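Local coordinates for CCHC-type domain-containing protein (Trypanosoma brucei brucei, PDB 7C4C) that probably acts as a 3'-5' RNA exonuclease of the RNase D type, with zinc knuckles that hold nucleotides beside a manganese-binding nuclease domain, at residues D102-V107 and E224-G229; L40-F45 and K52-I57. All coordinates share one frame; numbering follows the deposited sequence.

Contact 1. Residues D102-V107 and E224-G229. With 5GP (guanosine-5'-monophosphate), chain P.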
ATOM      1  N   ASP A 102       6.523   7.889   3.040  1.00 16.41           N
ATOM      2  CA  ASP A 102       6.505   9.124   3.840  1.00 21.35           C
ATOM      3  C   ASP A 102       7.922   9.646   4.055  1.00 22.01           C
ATOM      4  O   ASP A 102       8.630   9.186   4.952  1.00 24.36           O
ATOM      5  CB  ASP A 102       5.813   8.960   5.210  1.00 20.03           C
ATOM      6  CG  ASP A 102       5.759  10.295   6.007  1.00 25.54           C
ATOM      7  OD1 ASP A 102       6.103  11.342   5.411  1.00 29.74           O
ATOM      8  OD2 ASP A 102       5.301  10.335   7.174  1.00 25.32           O
ATOM      9  N   CYS A 103       8.327  10.626   3.257  1.00 20.30           N
ATOM     10  CA  CYS A 103       9.709  11.080   3.234  1.00 19.66           C
ATOM     11  C   CYS A 103       9.959  12.292   4.115  1.00 19.59           C
ATOM     12  O   CYS A 103      11.119  12.687   4.249  1.00 24.39           O
ATOM     13  CB  CYS A 103      10.132  11.427   1.804  1.00 18.06           C
ATOM     14  SG  CYS A 103       9.342  12.913   1.149  1.00 22.54           S
ATOM     15  N   ARG A 104       8.907  12.872   4.713  1.00 14.26           N
ATOM     16  CA  ARG A 104       8.975  14.208   5.320  1.00 17.23           C
ATOM     17  C   ARG A 104      10.070  14.305   6.380  1.00 22.07           C
ATOM     18  O   ARG A 104      11.015  15.096   6.255  1.00 23.87           O
ATOM     19  CB  ARG A 104       7.616  14.574   5.926  1.00 14.07           C
ATOM     20  CG  ARG A 104       6.571  14.945   4.890  1.00 16.65           C
ATOM     21  CD  ARG A 104       5.192  15.045   5.491  1.00 21.30           C
ATOM     22  NE  ARG A 104       4.766  13.782   6.078  1.00 23.79           N
ATOM     23  CZ  ARG A 104       3.577  13.584   6.642  1.00 23.05           C
ATOM     24  NH1 ARG A 104       2.686  14.568   6.692  1.00 19.81           N
ATOM     25  NH2 ARG A 104       3.280  12.397   7.160  1.00 21.82           N
ATOM     26  N   ARG A 105       9.954  13.517   7.442  1.00 23.93           N
ATOM     27  CA  ARG A 105      10.936  13.604   8.511  1.00 28.49           C
ATOM     28  C   ARG A 105      12.283  13.013   8.102  1.00 32.47           C
ATOM     29  O   ARG A 105      13.330  13.482   8.572  1.00 35.07           O
ATOM     30  CB  ARG A 105      10.397  12.910   9.747  1.00 32.67           C
ATOM     31  CG  ARG A 105       8.945  13.226   9.983  1.00 35.75           C
ATOM     32  CD  ARG A 105       8.759  14.097  11.184  1.00 36.34           C
ATOM     33  NE  ARG A 105       9.287  15.451  11.016  1.00 40.90           N
ATOM     34  CZ  ARG A 105       8.560  16.491  10.607  1.00 38.73           C
ATOM     35  NH1 ARG A 105       7.276  16.322  10.297  1.00 32.77           N
ATOM     36  NH2 ARG A 105       9.114  17.699  10.512  1.00 36.33           N
ATOM     37  N   ASP A 106      12.287  11.989   7.243  1.00 25.06           N
ATOM     38  CA  ASP A 106      13.555  11.400   6.829  1.00 25.02           C
ATOM     39  C   ASP A 106      14.382  12.406   6.054  1.00 22.14           C
ATOM     40  O   ASP A 106      15.595  12.528   6.264  1.00 21.92           O
ATOM     41  CB  ASP A 106      13.314  10.153   5.982  1.00 31.04           C
ATOM     42  CG  ASP A 106      12.595   9.045   6.751  1.00 39.29           C
ATOM     43  OD1 ASP A 106      12.573   9.084   8.001  1.00 38.80           O
ATOM     44  OD2 ASP A 106      12.063   8.118   6.099  1.00 40.66           O
ATOM     45  N   VAL A 107      13.732  13.152   5.167  1.00 16.99           N
ATOM     46  CA  VAL A 107      14.412  14.163   4.373  1.00 21.02           C
ATOM     47  C   VAL A 107      14.868  15.316   5.252  1.00 23.03           C
ATOM     48  O   VAL A 107      15.961  15.865   5.064  1.00 28.86           O
ATOM     49  CB  VAL A 107      13.478  14.629   3.246  1.00 17.71           C
ATOM     50  CG1 VAL A 107      13.533  16.137   3.093  1.00 16.82           C
ATOM     51  CG2 VAL A 107      13.850  13.929   1.971  1.00 14.64           C
ATOM     52  N   GLU A 224      11.611  19.847  -1.274  1.00 25.04           N
ATOM     53  CA  GLU A 224      11.965  21.261  -1.182  1.00 25.66           C
ATOM     54  C   GLU A 224      11.478  21.859   0.128  1.00 22.98           C
ATOM     55  O   GLU A 224      12.155  22.697   0.729  1.00 24.94           O
ATOM     56  CB  GLU A 224      11.380  22.040  -2.358  1.00 36.99           C
ATOM     57  CG  GLU A 224      12.114  21.847  -3.683  1.00 52.23           C
ATOM     58  CD  GLU A 224      13.535  22.414  -3.685  1.00 63.54           C
ATOM     59  OE1 GLU A 224      14.447  21.723  -4.189  1.00 70.20           O
ATOM     60  OE2 GLU A 224      13.737  23.551  -3.197  1.00 66.00           O
ATOM     61  N   HIS A 225      10.307  21.434   0.593  1.00 19.17           N
ATOM     62  CA  HIS A 225       9.762  21.986   1.821  1.00 20.13           C
ATOM     63  C   HIS A 225      10.513  21.481   3.044  1.00 24.02           C
ATOM     64  O   HIS A 225      10.657  22.219   4.026  1.00 26.48           O
ATOM     65  CB  HIS A 225       8.285  21.631   1.944  1.00 19.38           C
ATOM     66  CG  HIS A 225       7.596  22.304   3.082  1.00 17.48           C
ATOM     67  ND1 HIS A 225       6.870  23.466   2.927  1.00 18.88           N
ATOM     68  CD2 HIS A 225       7.521  21.985   4.395  1.00 20.59           C
ATOM     69  CE1 HIS A 225       6.375  23.836   4.096  1.00 22.09           C
ATOM     70  NE2 HIS A 225       6.761  22.959   5.006  1.00 26.90           N
ATOM     71  N   TYR A 226      11.006  20.236   3.008  1.00 23.37           N
ATOM     72  CA  TYR A 226      11.527  19.606   4.216  1.00 21.61           C
ATOM     73  C   TYR A 226      13.040  19.519   4.281  1.00 22.17           C
ATOM     74  O   TYR A 226      13.567  19.219   5.352  1.00 23.75           O
ATOM     75  CB  TYR A 226      10.917  18.202   4.393  1.00 16.19           C
ATOM     76  CG  TYR A 226       9.523  18.300   4.939  1.00 16.26           C
ATOM     77  CD1 TYR A 226       9.306  18.416   6.314  1.00 21.40           C
ATOM     78  CD2 TYR A 226       8.427  18.363   4.091  1.00 15.03           C
ATOM     79  CE1 TYR A 226       8.028  18.551   6.828  1.00 21.83           C
ATOM     80  CE2 TYR A 226       7.159  18.500   4.598  1.00 16.35           C
ATOM     81  CZ  TYR A 226       6.960  18.594   5.957  1.00 19.04           C
ATOM     82  OH  TYR A 226       5.683  18.734   6.437  1.00 21.15           O
ATOM     83  N   ALA A 227      13.750  19.785   3.194  1.00 21.15           N
ATOM     84  CA  ALA A 227      15.212  19.792   3.196  1.00 23.00           C
ATOM     85  C   ALA A 227      15.665  21.250   3.111  1.00 30.92           C
ATOM     86  O   ALA A 227      15.875  21.785   2.022  1.00 31.37           O
ATOM     87  CB  ALA A 227      15.764  18.969   2.046  1.00 17.87           C
ATOM     88  N   VAL A 228      15.813  21.898   4.270  1.00 33.49           N
ATOM     89  CA  VAL A 228      16.116  23.322   4.296  1.00 34.05           C
ATOM     90  C   VAL A 228      17.289  23.619   5.221  1.00 40.28           C
ATOM     91  O   VAL A 228      17.585  24.784   5.507  1.00 45.83           O
ATOM     92  CB  VAL A 228      14.875  24.134   4.707  1.00 32.19           C
ATOM     93  CG1 VAL A 228      13.773  23.959   3.684  1.00 32.09           C
ATOM     94  CG2 VAL A 228      14.397  23.720   6.106  1.00 31.84           C
ATOM     95  N   GLY A 229      17.971  22.578   5.692  1.00 40.94           N
ATOM     96  CA  GLY A 229      19.130  22.752   6.545  1.00 37.69           C
ATOM     97  C   GLY A 229      18.830  23.085   7.988  1.00 39.26           C
ATOM     98  O   GLY A 229      19.761  23.144   8.800  1.00 39.40           O
TER
HETATM   99  P   5GP P 415      -2.352   6.693  10.548  1.00111.92           P
HETATM  100  O1P 5GP P 415      -3.742   6.726   9.952  1.00111.59           O
HETATM  101  O2P 5GP P 415      -2.053   7.860  11.459  1.00112.70           O
HETATM  102  O3P 5GP P 415      -1.924   5.355  11.107  1.00114.46           O
HETATM  103  O5' 5GP P 415      -1.379   6.904   9.299  1.00107.73           O
HETATM  104  C5' 5GP P 415      -0.043   6.412   9.318  1.00 99.55           C
HETATM  105  C4' 5GP P 415       0.907   7.333   8.589  1.00 91.16           C
HETATM  106  O4' 5GP P 415       0.471   8.714   8.748  1.00 88.99           O
HETATM  107  C3' 5GP P 415       2.357   7.321   9.072  1.00 86.74           C
HETATM  108  O3' 5GP P 415       3.149   6.304   8.478  1.00 85.29           O
HETATM  109  C2' 5GP P 415       2.839   8.730   8.753  1.00 84.94           C
HETATM  110  O2' 5GP P 415       3.181   8.844   7.378  1.00 80.59           O
HETATM  111  C1' 5GP P 415       1.576   9.548   9.022  1.00 88.70           C
HETATM  112  N9  5GP P 415       1.478   9.977  10.437  1.00 93.06           N
HETATM  113  C8  5GP P 415       0.357   9.914  11.183  1.00 94.33           C
HETATM  114  N7  5GP P 415       0.606  10.378  12.430  1.00 93.82           N
HETATM  115  C5  5GP P 415       1.906  10.741  12.466  1.00 92.79           C
HETATM  116  C6  5GP P 415       2.709  11.278  13.461  1.00 91.20           C
HETATM  117  O6  5GP P 415       2.219  11.504  14.590  1.00 92.24           O
HETATM  118  N1  5GP P 415       3.998  11.545  13.201  1.00 90.97           N
HETATM  119  C2  5GP P 415       4.530  11.302  11.991  1.00 91.82           C
HETATM  120  N2  5GP P 415       5.837  11.576  11.739  1.00 90.97           N
HETATM  121  N3  5GP P 415       3.766  10.781  11.005  1.00 92.28           N
HETATM  122  C4  5GP P 415       2.453  10.493  11.214  1.00 93.22           C
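Arg104 lies along the ring of Tyr226, the two side chains pointing the same way. Arg104 CB stands 4.1 Å from Tyr226 CZ. CG sits over one ring face, 3.9 Å from the centroid and 23° off the normal, the geometry of a CH-pi contact. CD follows toward the phenol end, 3.8 Å from Tyr226 OH, which is hydrogen-bonded to Ala236 N. On the opposite face of the Tyr226 ring lies His225 CD2. Past CD the arginine chain bends (chi3 -60°), and the guanidinium, 74° from the ring plane, turns to Asp102: NE bonds to OD1 and NH2 to OD2, both at 2.9 Å, a side-on salt bridge. NH1 goes to Asp237 and the carbonyl of Pro240.

Asp102 OD1 also accepts from Arg104 N on the opposite face of the carboxylate, capping the turn into helix 104-114. OD2 takes a 2.6 Å bond from O2' of the guanosine monophosphate of chain P. Arg105 NH2 comes to the Tyr226 ring edge, 3.9 Å from CE1, but its charge is met by Glu108 and Glu235. Val107 CG1 packs on Tyr226 CB and Ala227 CB where helix 212-226 ends.

No hydrogen bond joins the two segments. Their union is mostly van der Waals and CH-pi contact; Arg104 carries the ring packing on CG while its guanidinium fixes Asp102, the carboxylate that accepts the ribose O2'.

Contact 2. Residues L40-F45 and K52-I57. With MN (manganese (II) ion), chain H; MN (manganese (II) ion), chain I; 5GP (guanosine-5'-monophosphate), chain N.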
ATOM      1  N   LEU A  40      14.708   3.493   0.525  1.00 16.25           N
ATOM      2  CA  LEU A  40      15.430   4.092   1.636  1.00 15.99           C
ATOM      3  C   LEU A  40      14.520   4.253   2.840  1.00 21.87           C
ATOM      4  O   LEU A  40      13.312   4.473   2.698  1.00 22.15           O
ATOM      5  CB  LEU A  40      15.996   5.456   1.263  1.00 15.66           C
ATOM      6  CG  LEU A  40      17.179   5.468   0.299  1.00 21.01           C
ATOM      7  CD1 LEU A  40      17.521   6.918  -0.002  1.00 17.12           C
ATOM      8  CD2 LEU A  40      18.376   4.743   0.910  1.00 14.27           C
ATOM      9  N   ASP A  41      15.125   4.154   4.026  1.00 20.79           N
ATOM     10  CA  ASP A  41      14.432   4.393   5.286  1.00 26.75           C
ATOM     11  C   ASP A  41      15.480   4.683   6.362  1.00 27.00           C
ATOM     12  O   ASP A  41      16.667   4.394   6.188  1.00 30.83           O
ATOM     13  CB  ASP A  41      13.544   3.194   5.651  1.00 30.88           C
ATOM     14  CG  ASP A  41      12.505   3.522   6.710  1.00 34.67           C
ATOM     15  OD1 ASP A  41      11.817   4.559   6.588  1.00 40.86           O
ATOM     16  OD2 ASP A  41      12.366   2.720   7.660  1.00 32.01           O
ATOM     17  N   ILE A  42      15.031   5.263   7.473  1.00 20.66           N
ATOM     18  CA  ILE A  42      15.913   5.721   8.542  1.00 18.62           C
ATOM     19  C   ILE A  42      15.361   5.261   9.879  1.00 21.74           C
ATOM     20  O   ILE A  42      14.156   5.362  10.126  1.00 29.79           O
ATOM     21  CB  ILE A  42      16.052   7.258   8.524  1.00 18.36           C
ATOM     22  CG1 ILE A  42      16.812   7.694   7.281  1.00 20.32           C
ATOM     23  CG2 ILE A  42      16.759   7.781   9.764  1.00 17.34           C
ATOM     24  CD1 ILE A  42      17.008   9.162   7.225  1.00 24.30           C
ATOM     25  N   GLU A  43      16.229   4.748  10.736  1.00 14.83           N
ATOM     26  CA  GLU A  43      15.900   4.531  12.137  1.00 25.52           C
ATOM     27  C   GLU A  43      16.743   5.480  12.982  1.00 24.88           C
ATOM     28  O   GLU A  43      17.967   5.569  12.779  1.00 20.69           O
ATOM     29  CB  GLU A  43      16.147   3.079  12.572  1.00 27.50           C
ATOM     30  CG  GLU A  43      15.338   1.991  11.841  1.00 35.09           C
ATOM     31  CD  GLU A  43      13.825   2.183  11.876  1.00 42.92           C
ATOM     32  OE1 GLU A  43      13.179   1.757  10.895  1.00 44.66           O
ATOM     33  OE2 GLU A  43      13.276   2.739  12.861  1.00 42.58           O
ATOM     34  N   ALA A  44      16.094   6.167  13.937  1.00 21.97           N
ATOM     35  CA  ALA A  44      16.741   7.203  14.741  1.00 24.19           C
ATOM     36  C   ALA A  44      16.366   7.054  16.214  1.00 24.07           C
ATOM     37  O   ALA A  44      15.368   6.418  16.553  1.00 27.30           O
ATOM     38  CB  ALA A  44      16.361   8.613  14.257  1.00 22.18           C
ATOM     39  N   PHE A  45      17.166   7.680  17.090  1.00 22.79           N
ATOM     40  CA  PHE A  45      16.854   7.698  18.519  1.00 28.08           C
ATOM     41  C   PHE A  45      15.482   8.326  18.738  1.00 33.67           C
ATOM     42  O   PHE A  45      15.122   9.322  18.100  1.00 32.30           O
ATOM     43  CB  PHE A  45      17.868   8.505  19.342  1.00 24.01           C
ATOM     44  CG  PHE A  45      19.293   7.999  19.318  1.00 27.44           C
ATOM     45  CD1 PHE A  45      19.737   7.077  18.379  1.00 30.31           C
ATOM     46  CD2 PHE A  45      20.210   8.491  20.252  1.00 17.69           C
ATOM     47  CE1 PHE A  45      21.068   6.648  18.373  1.00 29.66           C
ATOM     48  CE2 PHE A  45      21.533   8.087  20.249  1.00 22.25           C
ATOM     49  CZ  PHE A  45      21.968   7.158  19.313  1.00 26.22           C
ATOM     50  N   LYS A  52       8.823  17.375  16.536  1.00 61.36           N
ATOM     51  CA  LYS A  52       8.495  16.441  15.478  1.00 55.23           C
ATOM     52  C   LYS A  52       9.720  15.871  14.781  1.00 48.31           C
ATOM     53  O   LYS A  52       9.651  14.901  14.095  1.00 48.85           O
ATOM     54  CB  LYS A  52       7.549  17.069  14.455  1.00 54.74           C
ATOM     55  CG  LYS A  52       7.210  18.534  14.656  1.00 55.02           C
ATOM     56  CD  LYS A  52       7.078  19.239  13.313  1.00 55.17           C
ATOM     57  CE  LYS A  52       6.779  20.715  13.425  1.00 55.47           C
ATOM     58  NZ  LYS A  52       5.340  21.051  13.246  1.00 54.91           N
ATOM     59  N   GLN A  53      10.846  16.490  15.005  1.00 42.99           N
ATOM     60  CA  GLN A  53      12.108  16.108  14.380  1.00 38.68           C
ATOM     61  C   GLN A  53      12.533  14.704  14.808  1.00 33.30           C
ATOM     62  O   GLN A  53      12.444  14.343  15.983  1.00 35.05           O
ATOM     63  CB  GLN A  53      13.208  17.109  14.750  1.00 38.98           C
ATOM     64  CG  GLN A  53      13.024  18.522  14.192  1.00 51.82           C
ATOM     65  CD  GLN A  53      11.765  19.230  14.711  1.00 62.38           C
ATOM     66  OE1 GLN A  53      11.410  19.114  15.889  1.00 67.31           O
ATOM     67  NE2 GLN A  53      11.073  19.945  13.818  1.00 63.62           N
ATOM     68  N   LEU A  54      13.015  13.914  13.852  1.00 25.98           N
ATOM     69  CA  LEU A  54      13.677  12.663  14.214  1.00 24.13           C
ATOM     70  C   LEU A  54      14.852  12.934  15.147  1.00 25.48           C
ATOM     71  O   LEU A  54      15.539  13.956  15.043  1.00 25.31           O
ATOM     72  CB  LEU A  54      14.186  11.939  12.974  1.00 22.16           C
ATOM     73  CG  LEU A  54      13.126  11.319  12.063  1.00 25.79           C
ATOM     74  CD1 LEU A  54      13.793  10.617  10.861  1.00 20.16           C
ATOM     75  CD2 LEU A  54      12.274  10.356  12.880  1.00 21.54           C
ATOM     76  N   GLY A  55      15.094  11.998  16.053  1.00 21.79           N
ATOM     77  CA  GLY A  55      16.276  12.074  16.874  1.00 22.89           C
ATOM     78  C   GLY A  55      17.519  11.738  16.067  1.00 25.21           C
ATOM     79  O   GLY A  55      17.502  11.619  14.842  1.00 26.14           O
ATOM     80  N   ARG A  56      18.624  11.579  16.792  1.00 22.42           N
ATOM     81  CA  ARG A  56      19.907  11.261  16.181  1.00 26.04           C
ATOM     82  C   ARG A  56      19.789  10.072  15.238  1.00 24.61           C
ATOM     83  O   ARG A  56      19.215   9.040  15.598  1.00 23.02           O
ATOM     84  CB  ARG A  56      20.921  10.954  17.280  1.00 28.68           C
ATOM     85  CG  ARG A  56      22.321  10.774  16.798  1.00 29.94           C
ATOM     86  CD  ARG A  56      23.237  10.860  17.988  1.00 32.58           C
ATOM     87  NE  ARG A  56      24.608  10.564  17.626  1.00 34.04           N
ATOM     88  CZ  ARG A  56      25.619  10.648  18.474  1.00 33.84           C
ATOM     89  NH1 ARG A  56      25.404  11.033  19.730  1.00 29.02           N
ATOM     90  NH2 ARG A  56      26.841  10.350  18.060  1.00 34.54           N
ATOM     91  N   ILE A  57      20.329  10.221  14.022  1.00 18.82           N
ATOM     92  CA  ILE A  57      20.267   9.137  13.051  1.00 18.92           C
ATOM     93  C   ILE A  57      21.136   7.986  13.535  1.00 27.26           C
ATOM     94  O   ILE A  57      22.290   8.177  13.933  1.00 32.28           O
ATOM     95  CB  ILE A  57      20.690   9.624  11.654  1.00 21.64           C
ATOM     96  CG1 ILE A  57      19.549  10.407  10.990  1.00 22.74           C
ATOM     97  CG2 ILE A  57      21.052   8.462  10.765  1.00 20.50           C
ATOM     98  CD1 ILE A  57      19.998  11.445   9.957  1.00 23.57           C
TER
HETATM   99 MN    MN H 407      11.519   2.253   9.652  1.00 39.45          MN
HETATM  100 MN    MN I 408      10.516   5.591   7.833  1.00 41.22          MN
HETATM  101  P   5GP N 413       9.691   4.772  10.411  1.00 59.55           P
HETATM  102  O1P 5GP N 413       8.646   3.759  10.825  1.00 62.07           O
HETATM  103  O2P 5GP N 413      10.797   4.211   9.541  1.00 59.18           O
HETATM  104  O3P 5GP N 413       9.131   6.086   9.910  1.00 61.41           O
HETATM  105  O5' 5GP N 413      10.448   5.170  11.760  1.00 57.39           O
HETATM  106  C5' 5GP N 413      11.561   6.052  11.719  1.00 50.89           C
HETATM  107  C4' 5GP N 413      11.914   6.618  13.074  1.00 45.46           C
HETATM  108  O4' 5GP N 413      10.802   7.389  13.597  1.00 41.96           O
HETATM  109  C3' 5GP N 413      12.218   5.616  14.180  1.00 42.96           C
HETATM  110  O3' 5GP N 413      13.532   5.084  14.121  1.00 37.57           O
HETATM  111  C2' 5GP N 413      11.955   6.428  15.439  1.00 45.95           C
HETATM  112  O2' 5GP N 413      13.041   7.303  15.707  1.00 47.66           O
HETATM  113  C1' 5GP N 413      10.759   7.273  15.005  1.00 46.20           C
HETATM  114  N9  5GP N 413       9.481   6.640  15.381  1.00 48.35           N
HETATM  115  C8  5GP N 413       8.712   5.879  14.584  1.00 46.14           C
HETATM  116  N7  5GP N 413       7.611   5.486  15.263  1.00 44.45           N
HETATM  117  C5  5GP N 413       7.704   6.020  16.494  1.00 48.77           C
HETATM  118  C6  5GP N 413       6.875   5.965  17.600  1.00 50.18           C
HETATM  119  O6  5GP N 413       5.815   5.301  17.523  1.00 49.60           O
HETATM  120  N1  5GP N 413       7.233   6.621  18.719  1.00 51.96           N
HETATM  121  C2  5GP N 413       8.378   7.324  18.784  1.00 51.06           C
HETATM  122  N2  5GP N 413       8.703   7.961  19.932  1.00 47.67           N
HETATM  123  N3  5GP N 413       9.209   7.398  17.714  1.00 53.01           N
HETATM  124  C4  5GP N 413       8.879   6.754  16.563  1.00 50.76           C
HETATM  125  O   HOH W   1      13.212   9.889  16.427  1.00 22.88           O
HETATM  126  O   HOH W   2      10.254   7.065   6.367  1.00 28.59           O
HETATM  127  O   HOH W   3      12.108   6.899   8.705  1.00 51.79           O
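Phe45 and Gly55 share one water that also reaches the nucleotide: water 1 donates to Phe45 O (2.6 Å), accepts from Gly55 N, and is hydrogen-bonded to O2' of the guanosine monophosphate of chain N. Beside it the backbones close directly. Phe45 N gives a 2.9 Å bond to Arg56 O at an N-H...O angle of 161°, and Gly55 CA makes a CA-H...O contact to Phe45 O. Ala44 and Ile57 form an antiparallel, non-hydrogen-bonded pair.

Arg56 CB lies over the centre of the Phe45 ring, 4.0 Å from the centroid, a CH-pi contact. With CG anti to the backbone N (chi1 -173°) and an extended chain, Arg56 runs alongside the ring, bringing CD near CE2 and leaving the guanidinium 24° from the ring plane. Elsewhere, Ile42 CG2 meets Ile57 CG1 and Leu54 CD1, while Ala44 CB rests against Leu54 CB. The other methyl of Leu54, CD2, touches the sugar at O4' (3.4 Å).

Glu43 and Ala44 hold both ribose hydroxyls: Ala44 N donates to O3' (2.8 Å), Ala44 O accepts from O2' (2.6 Å) and Glu43 OE2 accepts from O3'. Asp41 bridges the two manganese ions, OD1 to one at 2.1 Å and OD2 to the other at 2.2 Å; Glu43 OE1 binds the latter, with Asp191 completing its protein ligands. Phosphate oxygen O2P also spans both metals. An Asp-X-Glu strand holding a metal pair and a terminal 3'-hydroxyl is consistent with the DEDD exonuclease site of the RNase H-like fold, in which Asp41, Glu43 and Asp191 supply metal ligands.

How the contacts relate
Along the chain both segments of contact 2 precede those of contact 1; their centres are 12 Å apart. Contact 2 joins strand 37-44, inside the mixed sheet, to the loop leading into neighbouring strand 57-64. Contact 1 follows strand 97-100, on the other flank of 37-44, and packs the start of helix 104-114 against helix 212-226. The two meet directly: Arg105 CD lies 3.1 Å from Lys52 O, and Asp106 OD2 lies 3.6 Å from Asp41 OD1, both residues having been seen as manganese ligands in this protein. The start of helix 104-114 thus lies between the two bound nucleotides: Asp102, just ahead of it, meets one, and Asp106 lies by the metal site of the other.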